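Local atomic coordinates of VAL-1 (Chlorella virus, PDB entry 3GNE), a protein that cleaves alginate as a family 14 polysaccharide lyase of a Chlorella virus, probably by beta-elimination, with modes of action that depend on pH. Residues D8-L12 / K37-K41; I149-Q153 / K196-K200. One frame throughout, in Å; residues are numbered along the deposited sequence.

Contact 1 of 2, residues D8-L12 / K37-K41; sequences DLNLL and KRVVK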
loop_
_atom_site.group_PDB
_atom_site.type_symbol
_atom_site.label_atom_id
_atom_site.label_comp_id
_atom_site.label_asym_id
_atom_site.label_seq_id
_atom_site.Cartn_x
_atom_site.Cartn_y
_atom_site.Cartn_z
ATOM N N ASP A 8 3.472 14.490 -9.007
ATOM C CA ASP A 8 3.443 15.892 -8.624
ATOM C C ASP A 8 2.170 16.161 -7.838
ATOM O O ASP A 8 1.038 16.147 -8.368
ATOM C CB ASP A 8 3.442 16.702 -9.918
ATOM C CG ASP A 8 3.444 18.185 -9.646
ATOM O OD1 ASP A 8 3.633 18.948 -10.646
ATOM O OD2 ASP A 8 3.249 18.641 -8.485
ATOM N N LEU A 9 2.280 16.385 -6.532
ATOM C CA LEU A 9 1.095 16.544 -5.696
ATOM C C LEU A 9 0.324 17.824 -6.027
ATOM O O LEU A 9 -0.848 17.944 -5.685
ATOM C CB LEU A 9 1.455 16.578 -4.204
ATOM C CG LEU A 9 1.962 15.241 -3.683
ATOM C CD1 LEU A 9 2.420 15.454 -2.247
ATOM C CD2 LEU A 9 0.918 14.148 -3.768
ATOM N N ASN A 10 0.972 18.761 -6.718
ATOM C CA ASN A 10 0.200 19.921 -7.167
ATOM C C ASN A 10 -0.792 19.566 -8.268
ATOM O O ASN A 10 -1.688 20.378 -8.598
ATOM C CB ASN A 10 1.165 20.984 -7.697
ATOM C CG ASN A 10 1.996 21.546 -6.552
ATOM O OD1 ASN A 10 3.192 21.756 -6.725
ATOM N ND2 ASN A 10 1.319 21.713 -5.436
ATOM N N LEU A 11 -0.652 18.343 -8.808
ATOM C CA LEU A 11 -1.671 17.891 -9.779
ATOM C C LEU A 11 -2.600 16.811 -9.205
ATOM O O LEU A 11 -3.363 16.181 -9.976
ATOM C CB LEU A 11 -0.917 17.309 -11.005
ATOM C CG LEU A 11 -0.003 18.329 -11.729
ATOM C CD1 LEU A 11 0.743 17.612 -12.856
ATOM C CD2 LEU A 11 -0.794 19.494 -12.250
ATOM N N LEU A 12 -2.568 16.542 -7.884
ATOM C CA LEU A 12 -3.265 15.402 -7.336
ATOM C C LEU A 12 -4.757 15.354 -7.712
ATOM O O LEU A 12 -5.207 14.249 -8.022
ATOM C CB LEU A 12 -3.145 15.444 -5.801
ATOM C CG LEU A 12 -3.698 14.187 -5.091
ATOM C CD1 LEU A 12 -2.968 12.937 -5.490
ATOM C CD2 LEU A 12 -3.607 14.457 -3.602
ATOM N N LYS A 37 8.884 20.647 1.977
ATOM C CA LYS A 37 8.449 19.693 0.974
ATOM C C LYS A 37 6.975 19.850 0.655
ATOM O O LYS A 37 6.188 20.328 1.517
ATOM C CB LYS A 37 8.648 18.259 1.474
ATOM C CG LYS A 37 10.082 17.919 1.869
ATOM C CD LYS A 37 10.116 16.535 2.516
ATOM C CE LYS A 37 11.505 16.220 3.083
ATOM N NZ LYS A 37 12.474 16.027 1.968
ATOM N N ARG A 38 6.617 19.435 -0.580
ATOM C CA ARG A 38 5.196 19.431 -0.946
ATOM C C ARG A 38 4.652 18.094 -0.453
ATOM O O ARG A 38 5.251 17.094 -0.863
ATOM C CB ARG A 38 5.020 19.632 -2.458
ATOM C CG ARG A 38 3.609 20.093 -2.789
ATOM C CD ARG A 38 3.402 21.538 -2.363
ATOM N NE ARG A 38 2.122 22.076 -2.758
ATOM C CZ ARG A 38 1.339 22.958 -2.161
ATOM N NH1 ARG A 38 1.661 23.517 -1.017
ATOM N NH2 ARG A 38 0.173 23.340 -2.672
ATOM N N VAL A 39 3.654 18.111 0.409
ATOM C CA VAL A 39 3.193 16.904 1.063
ATOM C C VAL A 39 1.680 16.833 1.026
ATOM O O VAL A 39 0.992 17.786 0.709
ATOM C CB VAL A 39 3.631 16.917 2.559
ATOM C CG1 VAL A 39 5.125 17.194 2.684
ATOM C CG2 VAL A 39 2.817 17.919 3.356
ATOM N N VAL A 40 1.161 15.637 1.402
ATOM C CA VAL A 40 -0.235 15.569 1.824
ATOM C C VAL A 40 -0.209 15.444 3.347
ATOM O O VAL A 40 0.439 14.558 3.910
ATOM C CB VAL A 40 -1.003 14.389 1.208
ATOM C CG1 VAL A 40 -2.470 14.478 1.643
ATOM C CG2 VAL A 40 -0.914 14.414 -0.311
ATOM N N LYS A 41 -0.905 16.401 3.994
ATOM C CA LYS A 41 -1.159 16.329 5.426
ATOM C C LYS A 41 -2.373 15.402 5.585
ATOM O O LYS A 41 -3.487 15.811 5.232
ATOM C CB LYS A 41 -1.428 17.709 5.993
ATOM C CG LYS A 41 -1.722 17.763 7.495
ATOM C CD LYS A 41 -2.200 19.188 7.864
ATOM C CE LYS A 41 -2.203 19.447 9.342
ATOM N NZ LYS A 41 -2.222 20.892 9.706
#
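Leu9 and Arg38 mark the closest approach of the two backbones, CA to CA 6.9 Å: a single 3-10 turn at Leu9-Asn10 comes up beside the strand 37-41, and no clear hydrogen bond joins the two. What holds them together is mainly the side chain of Leu9. With CG anti to its own carbonyl carbon (chi1 -68°), it extends to the strand and splits there. CD1 settles on the strand backbone, 3.6 Å from Arg38 O and as close to Val39 C, while CD2 packs on a methyl of Val40, 3.9 Å from its CG2. The Leu9 and Val40 side chains cross at about a right angle. Leu12 adds a looser apolar touch, its CD2 lying 4.3 Å from the same Val40 CG2, so this one methyl meets both leucines. At the solvent side Asn10 and Arg38 also cross nearly at right angles. Arg38 leaves the strand with CG anti to the backbone N, then bends at chi2 (72°), which brings its guanidinium alongside the turn; the amide of Asn10 meets the edge of that group with the two planes 43° apart. The turn itself is braced from within. Asp8 OD2 takes the backbone N of Asn10 at 2.9 Å from above the carboxylate plane, an Asx turn, and Asp8 O receives Leu11 N at 2.8 Å. The guanidinium is held by a hydrogen bond between Arg38 NH1 and Thr33 OG1, and Arg38 O is hydrogen-bonded with Thr236 OG1. Strand 37-44 runs antiparallel between strands 30-34 and 231-241, and the loop following strand 3-6 lies against it; Leu12 also touches Val31 and Phe61, and Val40 touches Phe59, which ties this margin of one sheet to strand 59-63 of the other.

Contact 2 of 2, residues I149-Q153 / K196-K200; sequences IGFFQ and KEVLK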
loop_
_atom_site.group_PDB
_atom_site.type_symbol
_atom_site.label_atom_id
_atom_site.label_comp_id
_atom_site.label_asym_id
_atom_site.label_seq_id
_atom_site.Cartn_x
_atom_site.Cartn_y
_atom_site.Cartn_z
ATOM N N ILE A 149 -3.236 -11.190 4.701
ATOM C CA ILE A 149 -2.150 -11.961 5.284
ATOM C C ILE A 149 -0.913 -11.065 5.437
ATOM O O ILE A 149 -0.434 -10.454 4.472
ATOM C CB ILE A 149 -1.800 -13.178 4.392
ATOM C CG1 ILE A 149 -3.036 -13.918 3.891
ATOM C CG2 ILE A 149 -0.842 -14.100 5.138
ATOM C CD1 ILE A 149 -3.991 -14.431 4.955
ATOM N N GLY A 150 -0.414 -10.983 6.673
ATOM C CA GLY A 150 0.750 -10.114 6.968
ATOM C C GLY A 150 2.036 -10.911 6.902
ATOM O O GLY A 150 2.058 -12.082 7.272
ATOM N N PHE A 151 3.072 -10.208 6.423
ATOM C CA PHE A 151 4.438 -10.754 6.424
ATOM C C PHE A 151 5.394 -9.681 6.923
ATOM O O PHE A 151 5.122 -8.478 6.766
ATOM C CB PHE A 151 4.889 -11.155 5.005
ATOM C CG PHE A 151 4.011 -12.298 4.461
ATOM C CD1 PHE A 151 4.433 -13.606 4.647
ATOM C CD2 PHE A 151 2.836 -12.021 3.802
ATOM C CE1 PHE A 151 3.674 -14.651 4.183
ATOM C CE2 PHE A 151 2.071 -13.060 3.332
ATOM C CZ PHE A 151 2.455 -14.397 3.530
ATOM N N PHE A 152 6.510 -10.157 7.506
ATOM C CA PHE A 152 7.643 -9.307 7.891
ATOM C C PHE A 152 7.439 -8.645 9.237
ATOM O O PHE A 152 8.241 -7.762 9.588
ATOM C CB PHE A 152 8.056 -8.275 6.840
ATOM C CG PHE A 152 8.199 -8.784 5.429
ATOM C CD1 PHE A 152 8.723 -10.041 5.169
ATOM C CD2 PHE A 152 7.803 -7.957 4.359
ATOM C CE1 PHE A 152 8.850 -10.481 3.867
ATOM C CE2 PHE A 152 7.951 -8.400 3.050
ATOM C CZ PHE A 152 8.479 -9.651 2.809
ATOM N N GLN A 153 6.455 -9.076 10.030
ATOM C CA GLN A 153 6.284 -8.382 11.303
ATOM C C GLN A 153 7.525 -8.388 12.200
ATOM O O GLN A 153 7.800 -7.416 12.890
ATOM C CB GLN A 153 5.120 -9.011 12.058
ATOM C CG GLN A 153 4.675 -8.042 13.162
ATOM C CD GLN A 153 3.545 -8.707 13.937
ATOM O OE1 GLN A 153 3.762 -9.755 14.580
ATOM N NE2 GLN A 153 2.405 -8.063 13.862
ATOM N N LYS A 196 15.442 -4.049 3.477
ATOM C CA LYS A 196 14.589 -4.724 2.515
ATOM C C LYS A 196 14.330 -6.153 2.947
ATOM O O LYS A 196 15.306 -6.865 3.332
ATOM C CB LYS A 196 15.297 -4.750 1.146
ATOM C CG LYS A 196 14.503 -5.420 0.025
ATOM C CD LYS A 196 15.210 -5.230 -1.303
ATOM C CE LYS A 196 14.541 -5.697 -2.567
ATOM N NZ LYS A 196 15.414 -5.298 -3.730
ATOM N N GLU A 197 13.077 -6.574 2.845
ATOM C CA GLU A 197 12.708 -7.977 3.003
ATOM C C GLU A 197 11.918 -8.444 1.780
ATOM O O GLU A 197 11.103 -7.679 1.231
ATOM C CB GLU A 197 11.870 -8.240 4.265
ATOM C CG GLU A 197 12.617 -7.924 5.584
ATOM C CD GLU A 197 13.780 -8.823 5.904
ATOM O OE1 GLU A 197 13.914 -9.911 5.339
ATOM O OE2 GLU A 197 14.603 -8.432 6.759
ATOM N N VAL A 198 12.145 -9.668 1.339
ATOM C CA VAL A 198 11.538 -10.235 0.165
ATOM C C VAL A 198 10.746 -11.484 0.524
ATOM O O VAL A 198 11.181 -12.293 1.379
ATOM C CB VAL A 198 12.621 -10.588 -0.863
ATOM C CG1 VAL A 198 12.013 -11.105 -2.160
ATOM C CG2 VAL A 198 13.488 -9.352 -1.105
ATOM N N LEU A 199 9.600 -11.631 -0.138
ATOM C CA LEU A 199 8.786 -12.835 -0.026
ATOM C C LEU A 199 8.738 -13.465 -1.421
ATOM O O LEU A 199 8.287 -12.758 -2.379
ATOM C CB LEU A 199 7.364 -12.536 0.465
ATOM C CG LEU A 199 6.379 -13.711 0.501
ATOM C CD1 LEU A 199 6.775 -14.768 1.528
ATOM C CD2 LEU A 199 4.957 -13.212 0.751
ATOM N N LYS A 200 9.177 -14.698 -1.609
ATOM C CA LYS A 200 9.130 -15.335 -2.920
ATOM C C LYS A 200 8.094 -16.442 -2.913
ATOM O O LYS A 200 7.569 -16.845 -1.862
ATOM C CB LYS A 200 10.533 -15.899 -3.246
ATOM C CG LYS A 200 11.610 -14.826 -3.360
ATOM C CD LYS A 200 12.852 -15.403 -4.048
ATOM C CE LYS A 200 13.907 -14.338 -4.277
ATOM N NZ LYS A 200 15.168 -14.876 -4.854
#
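Phe151 and Phe152 both direct their side chains at strand 196-200, although they are consecutive residues. The alternation of a strand is broken at Phe152, whose backbone is left-handed (phi 83°) just where strand 149-151 ends. Both have CG anti to the carbonyl carbon, beside the backbone N (chi1 -64° and -47°). Leu199, with CG anti to the backbone N, sends CD2 squarely over one face of the Phe151 ring, a CH-pi contact 3.7 Å from the centroid; Leu199 CD1 lies by the bond between Phe151 CD1 and CE1, 4.1 Å from each. The Phe152 ring is layered between two methylenes. Glu197 CB stands over its centre, 3.7 Å from the centroid in a second CH-pi contact, and Phe151 CB lies 4.0 Å above the opposite face. Strand 149-151 is outermost in the seven-stranded sheet, and strand 195-202 belongs to the other antiparallel sheet, so these aromatics bridge the two sheets of a fold of the concanavalin clan by side chains, with no hydrogen bond across. The far end of the Phe152 ring probes the strand's backbone: CZ is 3.6 Å from Glu197 O, and the Leu199 N lies at the ring edge, in its plane. Glu197 bends at chi2, and its carboxylate leads away from the ring that its CB covers; the side chain goes on to touch Asp155 and Phe156.

How the contacts relate
Contact 1 closes along the chain before contact 2 opens, and the two sit on opposite sides of the protein's centre, 18 and 13 Å from it. Their centres are 29 Å apart and the nearest atoms about 20 Å apart, so neither touches the other. A common sheet connects them: strand 37-44 pairs with 231-241, and from there the pairing runs through 72-80, 166-173 and 186-192 to strand 195-202. In contact 1 a loop packs on this sheet, whereas contact 2 joins it to the end strand of the second sheet. A glycerol, probably from crystallisation, is hydrogen-bonded to Asp8 N of contact 1.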